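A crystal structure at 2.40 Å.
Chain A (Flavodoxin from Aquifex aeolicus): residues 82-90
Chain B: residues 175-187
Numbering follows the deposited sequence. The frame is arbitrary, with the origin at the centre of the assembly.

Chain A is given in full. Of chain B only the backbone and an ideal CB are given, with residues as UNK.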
# COMPACT_ATOMS: atom_id res chain seq x y z
N LEU A 82 -14.68 -19.69 5.69
CA LEU A 82 -13.83 -19.74 6.88
C LEU A 82 -13.55 -18.36 7.49
O LEU A 82 -12.97 -18.26 8.57
CB LEU A 82 -12.50 -20.42 6.54
CG LEU A 82 -12.54 -21.91 6.19
CD1 LEU A 82 -11.12 -22.42 6.02
CD2 LEU A 82 -13.30 -22.72 7.25
N TRP A 83 -13.96 -17.30 6.79
CA TRP A 83 -13.58 -15.96 7.16
C TRP A 83 -14.21 -15.67 8.51
O TRP A 83 -15.43 -15.85 8.70
CB TRP A 83 -14.00 -14.91 6.10
CG TRP A 83 -13.51 -13.49 6.45
CD1 TRP A 83 -12.36 -12.90 6.04
CD2 TRP A 83 -14.16 -12.53 7.31
NE1 TRP A 83 -12.25 -11.63 6.58
CE2 TRP A 83 -13.34 -11.38 7.36
CE3 TRP A 83 -15.36 -12.54 8.05
CZ2 TRP A 83 -13.67 -10.24 8.09
CZ3 TRP A 83 -15.68 -11.40 8.79
CH2 TRP A 83 -14.84 -10.27 8.80
N GLY A 84 -13.36 -15.23 9.44
CA GLY A 84 -13.83 -14.83 10.75
C GLY A 84 -13.60 -15.91 11.78
O GLY A 84 -13.68 -15.64 12.95
N GLU A 85 -13.30 -17.13 11.34
CA GLU A 85 -13.11 -18.22 12.30
C GLU A 85 -11.72 -18.85 12.19
O GLU A 85 -11.47 -19.92 12.75
CB GLU A 85 -14.22 -19.28 12.18
CG GLU A 85 -14.03 -20.23 10.98
CD GLU A 85 -15.06 -21.37 10.91
OE1 GLU A 85 -15.33 -22.02 11.94
OE2 GLU A 85 -15.60 -21.62 9.81
N ILE A 86 -10.81 -18.21 11.47
CA ILE A 86 -9.45 -18.73 11.37
C ILE A 86 -8.38 -17.70 11.73
O ILE A 86 -7.26 -17.81 11.26
CB ILE A 86 -9.12 -19.40 9.99
CG1 ILE A 86 -9.37 -18.44 8.83
CG2 ILE A 86 -9.93 -20.68 9.81
CD1 ILE A 86 -8.91 -18.94 7.51
N ASP A 87 -8.73 -16.72 12.56
CA ASP A 87 -7.81 -15.66 12.99
C ASP A 87 -6.59 -16.22 13.69
O ASP A 87 -6.67 -17.23 14.37
CB ASP A 87 -8.50 -14.71 13.96
CG ASP A 87 -9.68 -13.97 13.34
OD1 ASP A 87 -10.63 -14.63 12.85
OD2 ASP A 87 -9.67 -12.73 13.37
N GLY A 88 -5.45 -15.54 13.52
CA GLY A 88 -4.24 -15.90 14.27
C GLY A 88 -3.37 -16.97 13.63
O GLY A 88 -2.45 -17.47 14.28
N LYS A 89 -3.66 -17.34 12.39
CA LYS A 89 -2.69 -18.09 11.60
C LYS A 89 -1.59 -17.13 11.28
O LYS A 89 -1.82 -15.91 11.29
CB LYS A 89 -3.30 -18.70 10.33
CG LYS A 89 -4.03 -19.98 10.61
CD LYS A 89 -4.76 -20.51 9.40
CE LYS A 89 -5.92 -21.39 9.87
NZ LYS A 89 -5.44 -22.52 10.71
N ILE A 90 -0.39 -17.66 11.03
CA ILE A 90 0.79 -16.88 10.72
C ILE A 90 1.06 -17.04 9.23
O ILE A 90 1.02 -18.17 8.72
CB ILE A 90 2.00 -17.34 11.57
CG1 ILE A 90 1.71 -17.10 13.05
CG2 ILE A 90 3.27 -16.62 11.15
CD1 ILE A 90 2.64 -17.77 14.01
N UNK B 175 -7.29 -20.04 24.48
CA UNK B 175 -7.99 -18.81 24.11
C UNK B 175 -8.28 -18.74 22.63
O UNK B 175 -9.26 -18.11 22.23
CB UNK B 175 -7.17 -17.59 24.53
N UNK B 176 -7.41 -19.36 21.82
CA UNK B 176 -7.49 -19.28 20.35
C UNK B 176 -8.84 -19.73 19.80
O UNK B 176 -9.49 -18.98 19.03
CB UNK B 176 -6.38 -20.13 19.72
N UNK B 177 -9.27 -20.93 20.19
CA UNK B 177 -10.52 -21.49 19.71
C UNK B 177 -11.73 -20.77 20.29
O UNK B 177 -12.77 -20.68 19.65
CB UNK B 177 -10.59 -22.98 20.05
N UNK B 178 -11.57 -20.25 21.51
CA UNK B 178 -12.61 -19.46 22.18
C UNK B 178 -12.89 -18.14 21.43
O UNK B 178 -14.05 -17.76 21.25
CB UNK B 178 -12.19 -19.16 23.62
N UNK B 179 -11.82 -17.48 21.00
CA UNK B 179 -11.91 -16.28 20.19
C UNK B 179 -12.53 -16.64 18.83
O UNK B 179 -13.45 -15.96 18.37
CB UNK B 179 -10.53 -15.64 20.02
N UNK B 180 -12.03 -17.71 18.21
CA UNK B 180 -12.45 -18.05 16.84
C UNK B 180 -13.95 -18.29 16.71
O UNK B 180 -14.56 -17.92 15.68
CB UNK B 180 -11.70 -19.30 16.36
N UNK B 181 -14.53 -18.88 17.75
CA UNK B 181 -15.92 -19.34 17.71
C UNK B 181 -16.85 -18.41 18.50
O UNK B 181 -18.02 -18.73 18.71
CB UNK B 181 -16.02 -20.76 18.26
N UNK B 182 -16.34 -17.25 18.92
CA UNK B 182 -17.13 -16.31 19.74
C UNK B 182 -18.07 -15.45 18.88
O UNK B 182 -17.59 -14.62 18.10
CB UNK B 182 -16.20 -15.40 20.54
N UNK B 183 -19.41 -15.66 19.02
CA UNK B 183 -20.44 -14.94 18.25
C UNK B 183 -20.46 -13.45 18.50
O UNK B 183 -20.87 -12.69 17.62
CB UNK B 183 -21.82 -15.51 18.57
N UNK B 184 -20.01 -13.03 19.69
CA UNK B 184 -20.02 -11.63 20.08
C UNK B 184 -19.03 -10.77 19.30
O UNK B 184 -19.06 -9.55 19.36
CB UNK B 184 -19.72 -11.52 21.58
N UNK B 185 -18.14 -11.42 18.56
CA UNK B 185 -17.14 -10.70 17.81
C UNK B 185 -17.77 -9.99 16.60
O UNK B 185 -17.13 -9.14 15.98
CB UNK B 185 -16.03 -11.66 17.36
N UNK B 186 -19.02 -10.34 16.29
CA UNK B 186 -19.70 -9.81 15.11
C UNK B 186 -21.08 -9.26 15.43
O UNK B 186 -22.03 -10.01 15.61
CB UNK B 186 -19.82 -10.90 14.04
N UNK B 187 -21.16 -7.93 15.52
CA UNK B 187 -22.42 -7.22 15.68
C UNK B 187 -23.10 -7.11 14.33
O UNK B 187 -23.88 -7.98 13.97
CB UNK B 187 -22.20 -5.84 16.29

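Position 175 has helical backbone angles and no atom of chain A within 5.5 Å of its ideal CB, so chain A sets no preference. It is Leu B175.

At 176 the CB points sideways and again has nothing within 5.5 Å, so a short side chain would miss chain A; a longer one could reach the backbone at Asp A87 and Gly A88. Leucine, methionine or a long polar residue would suit. Leu B176, with chi1 t, brings CD1 to 3.6 Å from Asp A87 O. Gly A88 leaves room for it: an ideal CB there would lie 3.3 Å from Leu B176 CD1.

Position 177 points away and 178 is out of reach; both tolerate polar residues. They are Glu B177, whose role appears at 181, and Lys B178. At 179 the CB points sideways and many residues would fit; Ile B179 matters here mainly through its carbonyl oxygen.

Position 180 is the closest backbone approach, its CA 4.6 Å from the CA of Glu A85. The ideal CB lies 3.7 Å from Glu A85 O, and beyond it run the carbonyls of Ile A86 and Asp A87. A long donor is favoured, lysine or arginine, although Lys A89 nearby counts against a positive charge. Arg B180 extends with chi2 and chi3 both t: NE donates to Asp A87 O at 2.9 Å and NH2 to the same Asp A87 O at 3.1 Å. Arg B180 NH2 comes 3.9 Å from Lys A89 NZ, and a water mediates between the like charges, accepting from both atoms.

Position 181 is the first to leave helical angles. Its CB points sideways, but the carboxylate of Glu A85 is within range of a long basic side chain. Lys B181 NZ forms a long salt bridge of 3.6 Å with Glu A85 OE1, an atom less surely placed, and a shorter one of 3.0 Å with Glu B177 OE1.

Positions 182 to 184 do not reach chain A. At 182 an acceptor could take the backbone NH of 184; Asp B182 OD2 accepts from the backbone N of 184 at 2.9 Å. At 183 phi is -63°, which proline suits as others would: Pro B183. At 184 many residues fit: Ala B184.

At 185 the CB points toward chain A but has open space before it, with Gly A84 O and Asp A87 OD1 farther on. That calls for a long cationic donor. Arg B185 NH2 donates to Gly A84 O at 2.9 Å and also to Ile B179 O at 2.9 Å, while Arg B185 NH1 makes a weak salt-bridged hydrogen bond to Asp A87 OD1 at 3.2 Å.

Position 186 also points toward chain A, where Trp A83 and bare Gly A84 invite a large apolar or aromatic group. Phe B186 CE2 meets Trp A83 CZ3 at 3.6 Å, the rings oblique, and Phe B186 CZ lies 4.0 Å from Gly A84 CA. Position 187 is out of reach, so chain A sets no preference; it is Val B187.

Chain B, residues 175-187: LLEKIRKDPARFV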
# COMPACT_ATOMS: atom_id res chain seq x y z
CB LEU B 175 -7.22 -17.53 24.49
CG LEU B 175 -6.84 -17.10 25.89
CD1 LEU B 175 -6.45 -15.61 25.80
CD2 LEU B 175 -7.95 -17.35 26.95
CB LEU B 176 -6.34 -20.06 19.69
CG LEU B 176 -6.19 -19.93 18.16
CD1 LEU B 176 -6.14 -18.45 17.68
CD2 LEU B 176 -4.98 -20.72 17.62
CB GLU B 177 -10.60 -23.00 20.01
CG GLU B 177 -11.82 -23.72 19.45
CD GLU B 177 -11.93 -23.65 17.92
OE1 GLU B 177 -13.05 -23.93 17.41
OE2 GLU B 177 -10.91 -23.31 17.23
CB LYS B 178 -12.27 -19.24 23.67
CG LYS B 178 -12.34 -20.56 24.47
CD LYS B 178 -12.39 -20.41 26.00
CE LYS B 178 -12.44 -21.82 26.65
NZ LYS B 178 -12.73 -21.82 28.12
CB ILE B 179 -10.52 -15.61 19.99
CG1 ILE B 179 -10.00 -15.06 21.32
CG2 ILE B 179 -10.58 -14.50 18.97
CD1 ILE B 179 -8.51 -14.80 21.33
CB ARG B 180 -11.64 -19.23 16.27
CG ARG B 180 -10.25 -18.82 15.82
CD ARG B 180 -9.42 -20.04 15.52
NE ARG B 180 -8.19 -19.72 14.80
CZ ARG B 180 -7.28 -20.62 14.44
NH1 ARG B 180 -7.44 -21.91 14.74
NH2 ARG B 180 -6.21 -20.23 13.78
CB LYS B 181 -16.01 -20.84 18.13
CG LYS B 181 -16.00 -21.89 16.94
CD LYS B 181 -14.77 -21.75 16.00
CE LYS B 181 -14.81 -22.61 14.71
NZ LYS B 181 -14.57 -24.11 14.83
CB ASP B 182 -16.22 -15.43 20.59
CG ASP B 182 -16.98 -14.30 21.34
OD1 ASP B 182 -16.35 -13.30 21.71
OD2 ASP B 182 -18.19 -14.39 21.55
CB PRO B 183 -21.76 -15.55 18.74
CG PRO B 183 -21.38 -16.85 19.38
CD PRO B 183 -20.02 -16.62 19.97
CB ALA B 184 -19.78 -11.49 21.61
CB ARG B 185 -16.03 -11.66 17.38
CG ARG B 185 -15.08 -12.10 18.50
CD ARG B 185 -14.07 -13.14 17.99
NE ARG B 185 -13.49 -12.71 16.71
CZ ARG B 185 -13.24 -13.49 15.68
NH1 ARG B 185 -12.74 -12.96 14.58
NH2 ARG B 185 -13.49 -14.80 15.74
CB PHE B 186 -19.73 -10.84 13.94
CG PHE B 186 -18.36 -11.27 13.52
CD1 PHE B 186 -17.75 -12.39 14.09
CD2 PHE B 186 -17.62 -10.48 12.63
CE1 PHE B 186 -16.44 -12.75 13.75
CE2 PHE B 186 -16.30 -10.83 12.29
CZ PHE B 186 -15.72 -11.96 12.84
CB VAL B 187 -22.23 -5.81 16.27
CG1 VAL B 187 -23.56 -5.07 16.30
CG2 VAL B 187 -21.64 -5.90 17.65
O HOH W 1 -4.45 -22.39 13.21
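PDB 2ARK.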